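Local coordinates for putative major capsid protein (PDB 6G44), which builds the protein shell of the virophage mavirus, its double jelly-roll subunits assembling into trimeric capsomers, at the interface of chains A and B. Numbering follows the deposited sequence. Chains: chain A/B, Putative major capsid protein.

Contacts 1, 4 and 2 follow one stretch of chain A, residues 23 to 39, across the surface of chain B: contact 1 lies about 21 Å from contact 4, which lies about 18 Å from contact 2, between C-alpha centres. Contact 3 runs the opposite way and uses a different part of the N-terminal segment, the first modelled residues of chain B reaching the C-terminal part of chain A, about 50 Å from contact 1. With three copies in the deposited assembly, such use of both parts of the segment probably helps bind the trimer together.

Contact 1: the interface of chains A and B. Residues chain A 23-25; chain B 283, 285-287.
B:Pro283 and A:Thr25 bury the most surface in this patch, 47 and 46 Å², and meet through a methyl group: CG2 of A:Thr25 sits 3.5 Å from CB of B:Pro283, the two side chains crossing at about a right angle. The threonine torsion explains which branch does the touching. CG2 is anti to the carbonyl carbon, while OG1 takes the position between the backbone N and the carbonyl carbon (chi1 72°), and it is the methyl that faces the proline. The same pyrrolidine ring has a second partner in A:Trp23. CD of B:Pro283 lies over the face of the five-membered indole ring, 3.8 Å from the centroid, a CH-pi contact in which CD1 of A:Trp23 is the nearest ring atom at 3.4 Å from that CD. The proline thus packs against two residues of the N-terminal segment at once, CB and CG against the threonine methyl and CD over the indole. Farther along the indole, the six-membered ring is touched by B:Ile286, whose CD1 comes within 3.9 Å of CE3 of A:Trp23. Between the two flanking residues, A:Pro24 supplies a polar link in this small, mostly apolar patch between two copies of the capsid protein. The backbone N of B:Ile287, in strand 285-289, donates to O of A:Pro24 at 2.8 Å, with an angle of 155° at the hydrogen.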
loop_
_atom_site.group_PDB
_atom_site.type_symbol
_atom_site.label_atom_id
_atom_site.label_comp_id
_atom_site.label_asym_id
_atom_site.label_seq_id
_atom_site.Cartn_x
_atom_site.Cartn_y
_atom_site.Cartn_z
ATOM N N TRP A 23 -7.177 29.154 4.975
ATOM C CA TRP A 23 -7.115 29.308 6.428
ATOM C C TRP A 23 -8.431 28.894 7.062
ATOM O O TRP A 23 -9.488 29.352 6.608
ATOM C CB TRP A 23 -6.856 30.762 6.845
ATOM C CG TRP A 23 -5.654 31.352 6.258
ATOM C CD1 TRP A 23 -5.596 32.161 5.162
ATOM C CD2 TRP A 23 -4.316 31.218 6.735
ATOM N NE1 TRP A 23 -4.313 32.541 4.931
ATOM C CE2 TRP A 23 -3.495 31.975 5.872
ATOM C CE3 TRP A 23 -3.730 30.526 7.793
ATOM C CZ2 TRP A 23 -2.118 32.051 6.037
ATOM C CZ3 TRP A 23 -2.380 30.617 7.972
ATOM C CH2 TRP A 23 -1.579 31.366 7.096
ATOM N N PRO A 24 -8.398 28.055 8.116
ATOM C CA PRO A 24 -9.663 27.731 8.783
ATOM C C PRO A 24 -10.148 28.907 9.606
ATOM O O PRO A 24 -9.381 29.427 10.435
ATOM C CB PRO A 24 -9.329 26.511 9.663
ATOM C CG PRO A 24 -8.042 26.007 9.127
ATOM C CD PRO A 24 -7.306 27.223 8.663
ATOM N N THR A 25 -11.374 29.349 9.334
ATOM C CA THR A 25 -12.002 30.474 10.022
ATOM C C THR A 25 -13.476 30.171 10.299
ATOM O O THR A 25 -13.994 29.149 9.879
ATOM C CB THR A 25 -11.958 31.751 9.167
ATOM O OG1 THR A 25 -12.890 31.620 8.075
ATOM C CG2 THR A 25 -10.584 31.999 8.610
ATOM N N PRO B 283 -6.767 36.006 7.660
ATOM C CA PRO B 283 -7.948 36.321 8.487
ATOM C C PRO B 283 -7.681 36.703 9.930
ATOM O O PRO B 283 -6.642 36.361 10.539
ATOM C CB PRO B 283 -8.761 35.025 8.438
ATOM C CG PRO B 283 -8.309 34.332 7.202
ATOM C CD PRO B 283 -6.866 34.663 7.052
ATOM N N THR B 285 -9.139 35.725 12.715
ATOM C CA THR B 285 -9.093 34.608 13.655
ATOM C C THR B 285 -8.897 33.308 12.890
ATOM O O THR B 285 -9.770 32.914 12.112
ATOM C CB THR B 285 -10.341 34.537 14.518
ATOM O OG1 THR B 285 -10.501 35.801 15.182
ATOM C CG2 THR B 285 -10.228 33.445 15.556
ATOM N N ILE B 286 -7.759 32.663 13.142
ATOM C CA ILE B 286 -7.412 31.373 12.517
ATOM C C ILE B 286 -7.688 30.277 13.523
ATOM O O ILE B 286 -7.369 30.410 14.722
ATOM C CB ILE B 286 -5.945 31.297 12.048
ATOM C CG1 ILE B 286 -5.586 32.452 11.097
ATOM C CG2 ILE B 286 -5.649 29.967 11.363
ATOM C CD1 ILE B 286 -4.079 32.658 10.980
ATOM N N ILE B 287 -8.287 29.180 13.024
ATOM C CA ILE B 287 -8.722 28.055 13.864
ATOM C C ILE B 287 -7.850 26.823 13.590
ATOM O O ILE B 287 -7.619 26.496 12.430
ATOM C CB ILE B 287 -10.202 27.724 13.602
ATOM C CG1 ILE B 287 -11.079 28.955 13.912
ATOM C CG2 ILE B 287 -10.656 26.550 14.449
ATOM C CD1 ILE B 287 -12.531 28.782 13.513
#

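Contact 2: the interface of chains A and B. Residues chain A 37, 39; chain B 377, 380-381, 384, 432.
Helix 375-384 of chain B offers its flank to an aromatic side chain from a loop of chain A. A:Tyr39 is that side chain, with 91 Å² buried. B:Leu381 lies over one face of its ring: CA of B:Leu381 stands 3.7 Å above the plane of the A:Tyr39 ring, offset toward the rim, and makes a CH-pi contact. The leucine side chain extends that cover, sliding past the tyrosine in the opposite direction. With CG anti to the backbone N (chi1 167°), CD1 of B:Leu381 comes to 3.7 Å from CD1 of A:Tyr39, while its CB lies nearer the ring carbon CD2, on the other side of CG. At the far end of the ring the phenol OH of A:Tyr39 meets the last turn of the helix, 3.4 Å from CB of B:Ser384. The hydroxyl OG of B:Ser384 is committed within its own chain, donating to O of B:Leu381 at 2.7 Å. The base of the tyrosine is held separately by the 3-10 helix 430-433. The carboxylate of B:Asp432 runs beside the ring and points the same way, its plane turned 87° from it, and the backbone N of A:Tyr39 donates to O of B:Asp432 at 2.9 Å, with 163° at the hydrogen.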
loop_
_atom_site.group_PDB
_atom_site.type_symbol
_atom_site.label_atom_id
_atom_site.label_comp_id
_atom_site.label_asym_id
_atom_site.label_seq_id
_atom_site.Cartn_x
_atom_site.Cartn_y
_atom_site.Cartn_z
ATOM N N ILE A 37 -23.359 3.562 13.301
ATOM C CA ILE A 37 -23.930 2.235 13.440
ATOM C C ILE A 37 -23.361 1.613 14.726
ATOM O O ILE A 37 -22.147 1.432 14.845
ATOM C CB ILE A 37 -23.669 1.380 12.195
ATOM C CG1 ILE A 37 -24.355 2.057 10.991
ATOM C CG2 ILE A 37 -24.235 -0.037 12.410
ATOM C CD1 ILE A 37 -24.220 1.334 9.669
ATOM N N TYR A 39 -22.465 -0.884 18.079
ATOM C CA TYR A 39 -21.982 -2.238 18.384
ATOM C C TYR A 39 -22.693 -2.855 19.573
ATOM O O TYR A 39 -22.355 -3.961 19.981
ATOM C CB TYR A 39 -20.445 -2.225 18.579
ATOM C CG TYR A 39 -19.698 -2.275 17.289
ATOM C CD1 TYR A 39 -19.622 -1.146 16.487
ATOM C CD2 TYR A 39 -19.062 -3.449 16.840
ATOM C CE1 TYR A 39 -18.972 -1.164 15.277
ATOM C CE2 TYR A 39 -18.399 -3.447 15.602
ATOM C CZ TYR A 39 -18.372 -2.288 14.859
ATOM O OH TYR A 39 -17.732 -2.157 13.625
ATOM N N GLN B 377 -15.266 -9.370 17.754
ATOM C CA GLN B 377 -16.133 -8.209 17.641
ATOM C C GLN B 377 -15.521 -6.958 18.283
ATOM O O GLN B 377 -15.705 -5.849 17.778
ATOM C CB GLN B 377 -17.502 -8.519 18.250
ATOM C CG GLN B 377 -18.288 -9.556 17.463
ATOM C CD GLN B 377 -19.449 -10.109 18.249
ATOM O OE1 GLN B 377 -19.260 -10.589 19.358
ATOM N NE2 GLN B 377 -20.676 -9.994 17.706
ATOM N N GLU B 380 -13.183 -5.694 15.762
ATOM C CA GLU B 380 -13.951 -5.008 14.720
ATOM C C GLU B 380 -14.371 -3.615 15.178
ATOM O O GLU B 380 -14.216 -2.647 14.414
ATOM C CB GLU B 380 -15.155 -5.849 14.284
ATOM C CG GLU B 380 -14.721 -7.073 13.509
ATOM C CD GLU B 380 -15.768 -8.157 13.345
ATOM O OE1 GLU B 380 -16.909 -7.944 13.756
ATOM O OE2 GLU B 380 -15.396 -9.227 12.794
ATOM N N LEU B 381 -14.857 -3.501 16.410
ATOM C CA LEU B 381 -15.208 -2.205 16.988
ATOM C C LEU B 381 -14.008 -1.264 16.943
ATOM O O LEU B 381 -14.096 -0.127 16.456
ATOM C CB LEU B 381 -15.713 -2.374 18.414
ATOM C CG LEU B 381 -15.857 -1.145 19.289
ATOM C CD1 LEU B 381 -16.873 -0.164 18.724
ATOM C CD2 LEU B 381 -16.270 -1.556 20.683
ATOM N N SER B 384 -13.097 -0.166 13.470
ATOM C CA SER B 384 -14.041 0.783 12.859
ATOM C C SER B 384 -13.744 2.232 13.261
ATOM O O SER B 384 -14.225 3.160 12.630
ATOM C CB SER B 384 -15.493 0.423 13.243
ATOM O OG SER B 384 -15.822 0.807 14.566
ATOM N N ASP B 432 -21.174 4.445 19.226
ATOM C CA ASP B 432 -21.050 2.969 19.194
ATOM C C ASP B 432 -21.865 2.276 20.273
ATOM O O ASP B 432 -22.162 1.079 20.166
ATOM C CB ASP B 432 -19.590 2.538 19.330
ATOM C CG ASP B 432 -18.740 2.957 18.148
ATOM O OD1 ASP B 432 -19.210 2.933 16.999
ATOM O OD2 ASP B 432 -17.570 3.305 18.365
#

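Contact 3: the interface of chains A and B. Residues chain A 483, 485, 487, 489; chain B 6-8.
B:Asn6, the first modelled residue of its chain, buries 108 Å² against A:Phe483 and A:Asp485 and shows how one amide can serve an aromatic and a carboxylate partner together. CB of B:Asn6 lies over the centre of the A:Phe483 ring, 3.6 Å above the plane, and the amide follows with its own plane only 22° from the ring, so the two flat groups stack as they slide past each other. Tip to tip, ND2 of B:Asn6 donates to OD2 of A:Asp485 at 2.7 Å. The bond is nearly straight, 169° at the hydrogen, and uses the syn lone pair, with OD2 almost in the amide plane although the carboxylate itself is turned 76° from it. Next to these, CE of A:Met489 reaches CD of B:Pro8 at 3.9 Å, brought there by a bend at chi3. In the second shell, A:Thr487 holds the carboxylate: its backbone N and its OG1 both donate to OD1 of A:Asp485, each at 3.0 Å and from the same face, N nearly along the C-O axis and OG1 from above the plane. The receiving surface is the turn between strands 478-483 and 488-492 of chain A, with A:Phe483 ending one strand and A:Met489 near the start of the other.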
loop_
_atom_site.group_PDB
_atom_site.type_symbol
_atom_site.label_atom_id
_atom_site.label_comp_id
_atom_site.label_asym_id
_atom_site.label_seq_id
_atom_site.Cartn_x
_atom_site.Cartn_y
_atom_site.Cartn_z
ATOM N N PHE A 483 -39.474 -2.420 -0.211
ATOM C CA PHE A 483 -40.656 -1.565 -0.088
ATOM C C PHE A 483 -41.058 -1.484 1.393
ATOM O O PHE A 483 -40.913 -2.450 2.120
ATOM C CB PHE A 483 -41.769 -2.126 -0.954
ATOM C CG PHE A 483 -41.409 -2.198 -2.423
ATOM C CD1 PHE A 483 -41.617 -1.082 -3.255
ATOM C CD2 PHE A 483 -40.884 -3.344 -2.975
ATOM C CE1 PHE A 483 -41.277 -1.132 -4.609
ATOM C CE2 PHE A 483 -40.550 -3.397 -4.322
ATOM C CZ PHE A 483 -40.755 -2.287 -5.138
ATOM N N ASP A 485 -43.828 -1.500 2.883
ATOM C CA ASP A 485 -44.867 -2.481 3.282
ATOM C C ASP A 485 -44.318 -3.859 3.652
ATOM O O ASP A 485 -45.072 -4.713 4.112
ATOM C CB ASP A 485 -46.017 -2.627 2.263
ATOM C CG ASP A 485 -45.606 -3.228 0.935
ATOM O OD1 ASP A 485 -44.501 -3.799 0.769
ATOM O OD2 ASP A 485 -46.422 -3.163 -0.006
ATOM N N THR A 487 -42.406 -5.863 1.376
ATOM C CA THR A 487 -42.054 -6.620 0.195
ATOM C C THR A 487 -40.603 -6.349 -0.262
ATOM O O THR A 487 -40.143 -5.209 -0.208
ATOM C CB THR A 487 -43.001 -6.246 -0.951
ATOM O OG1 THR A 487 -44.339 -6.534 -0.520
ATOM C CG2 THR A 487 -42.712 -7.052 -2.194
ATOM N N MET A 489 -38.200 -7.216 -3.778
ATOM C CA MET A 489 -38.162 -7.696 -5.162
ATOM C C MET A 489 -36.726 -7.579 -5.657
ATOM O O MET A 489 -35.943 -6.820 -5.095
ATOM C CB MET A 489 -39.074 -6.840 -6.056
ATOM C CG MET A 489 -40.554 -6.874 -5.660
ATOM S SD MET A 489 -41.598 -5.869 -6.749
ATOM C CE MET A 489 -41.472 -6.782 -8.267
ATOM N N ASN B 6 -46.658 -3.830 -5.507
ATOM C CA ASN B 6 -45.437 -2.989 -5.657
ATOM C C ASN B 6 -44.737 -3.257 -6.982
ATOM O O ASN B 6 -44.721 -4.376 -7.478
ATOM C CB ASN B 6 -44.439 -3.237 -4.508
ATOM C CG ASN B 6 -44.996 -2.865 -3.136
ATOM O OD1 ASN B 6 -45.085 -1.707 -2.786
ATOM N ND2 ASN B 6 -45.325 -3.870 -2.345
ATOM N N THR B 7 -44.115 -2.206 -7.509
ATOM C CA THR B 7 -43.371 -2.280 -8.757
ATOM C C THR B 7 -42.084 -1.461 -8.583
ATOM O O THR B 7 -42.117 -0.388 -7.992
ATOM C CB THR B 7 -44.236 -1.798 -9.955
ATOM O OG1 THR B 7 -43.431 -1.662 -11.133
ATOM C CG2 THR B 7 -44.947 -0.488 -9.651
ATOM N N PRO B 8 -40.950 -1.972 -9.095
ATOM C CA PRO B 8 -39.742 -1.161 -8.936
ATOM C C PRO B 8 -39.855 0.192 -9.621
ATOM O O PRO B 8 -40.444 0.263 -10.715
ATOM C CB PRO B 8 -38.671 -1.996 -9.630
ATOM C CG PRO B 8 -39.157 -3.393 -9.485
ATOM C CD PRO B 8 -40.630 -3.270 -9.711
#

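Contact 4: the interface of chains A and B. Residues chain A 31-34; chain B 441-443, 500.
The hydroxyl OG of A:Ser33 donates to the backbone O of B:Ala442 at 2.7 Å, the shortest polar bond across this patch. It arrives in the carbonyl plane, on a lone pair, with a C=O to donor angle of 133°. The serine torsion accounts for that reach: OG is anti to the backbone N (chi1 179°), which projects it outward from strand 29-34 to the loop of chain B. A:Ser33 buries 63 Å², far more than its neighbours here, and its CB has an apolar neighbour. CB of A:Ser33 packs 3.9 Å from CD2 of B:Leu500, in helix 497-501, while B:Met441 brings CB to 3.8 Å from the hydroxyl OG of A:Ser33. A short side chain in a strand thus meets a loop and a helix of the partner together. The next strand residue is joined less directly. Water 1 lies 2.7 Å from the backbone O of A:Arg34 and 2.9 Å from the backbone N of B:Ala442, so both backbone polar groups of that alanine are engaged, one by a side chain and one through solvent. On the other flank the amide ND2 of B:Asn443 comes near O of A:Ala32, but its N-H groups point elsewhere and no hydrogen bond forms. By tying residues 33 and 34 to the partner's loop, the site probably helps keep neighbouring capsid subunits in register within the trimer.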
loop_
_atom_site.group_PDB
_atom_site.type_symbol
_atom_site.label_atom_id
_atom_site.label_comp_id
_atom_site.label_asym_id
_atom_site.label_seq_id
_atom_site.Cartn_x
_atom_site.Cartn_y
_atom_site.Cartn_z
ATOM N N ILE A 31 -18.408 22.396 12.942
ATOM C CA ILE A 31 -18.003 21.386 13.908
ATOM C C ILE A 31 -18.994 20.233 13.870
ATOM O O ILE A 31 -20.204 20.456 13.928
ATOM C CB ILE A 31 -17.898 21.969 15.324
ATOM C CG1 ILE A 31 -16.893 23.125 15.325
ATOM C CG2 ILE A 31 -17.517 20.878 16.334
ATOM C CD1 ILE A 31 -15.517 22.817 14.748
ATOM N N ALA A 32 -18.473 19.020 13.781
ATOM C CA ALA A 32 -19.328 17.847 13.729
ATOM C C ALA A 32 -19.520 17.230 15.105
ATOM O O ALA A 32 -18.565 17.082 15.875
ATOM C CB ALA A 32 -18.735 16.819 12.772
ATOM N N SER A 33 -20.755 16.817 15.364
ATOM C CA SER A 33 -20.991 15.716 16.294
ATOM C C SER A 33 -21.132 14.488 15.397
ATOM O O SER A 33 -20.631 14.483 14.280
ATOM C CB SER A 33 -22.212 15.976 17.192
ATOM O OG SER A 33 -22.437 14.884 18.076
ATOM N N ARG A 34 -21.695 13.406 15.901
ATOM C CA ARG A 34 -21.801 12.201 15.065
ATOM C C ARG A 34 -22.912 11.298 15.457
ATOM O O ARG A 34 -23.257 11.192 16.641
ATOM C CB ARG A 34 -20.469 11.453 15.300
ATOM C CG ARG A 34 -20.252 10.198 14.474
ATOM C CD ARG A 34 -18.937 9.501 14.791
ATOM N NE ARG A 34 -17.813 10.366 14.459
ATOM C CZ ARG A 34 -17.251 10.480 13.256
ATOM N NH1 ARG A 34 -17.665 9.763 12.216
ATOM N NH2 ARG A 34 -16.245 11.324 13.105
ATOM N N MET B 441 -24.264 12.671 23.093
ATOM C CA MET B 441 -23.712 12.822 21.749
ATOM C C MET B 441 -22.364 13.476 21.882
ATOM O O MET B 441 -22.175 14.316 22.746
ATOM C CB MET B 441 -24.607 13.730 20.917
ATOM C CG MET B 441 -25.951 13.108 20.579
ATOM S SD MET B 441 -27.006 14.223 19.653
ATOM C CE MET B 441 -26.230 14.151 18.034
ATOM N N ALA B 442 -21.443 13.154 20.985
ATOM C CA ALA B 442 -20.130 13.779 20.989
ATOM C C ALA B 442 -20.282 15.294 20.973
ATOM O O ALA B 442 -21.046 15.815 20.173
ATOM C CB ALA B 442 -19.346 13.353 19.768
ATOM N N ASN B 443 -19.528 15.952 21.863
ATOM C CA ASN B 443 -19.515 17.415 21.998
ATOM C C ASN B 443 -20.734 18.012 22.708
ATOM O O ASN B 443 -20.860 19.234 22.766
ATOM C CB ASN B 443 -19.290 18.097 20.643
ATOM C CG ASN B 443 -17.945 17.762 20.045
ATOM O OD1 ASN B 443 -16.958 17.643 20.763
ATOM N ND2 ASN B 443 -17.902 17.619 18.723
ATOM N N LEU B 500 -27.403 20.000 18.841
ATOM C CA LEU B 500 -26.845 18.889 18.061
ATOM C C LEU B 500 -27.934 18.042 17.403
ATOM O O LEU B 500 -27.823 17.718 16.224
ATOM C CB LEU B 500 -25.930 18.025 18.941
ATOM C CG LEU B 500 -24.695 18.753 19.476
ATOM C CD1 LEU B 500 -23.906 17.846 20.411
ATOM C CD2 LEU B 500 -23.825 19.293 18.337
HETATM O O HOH W 1 -22.119 11.049 19.083
#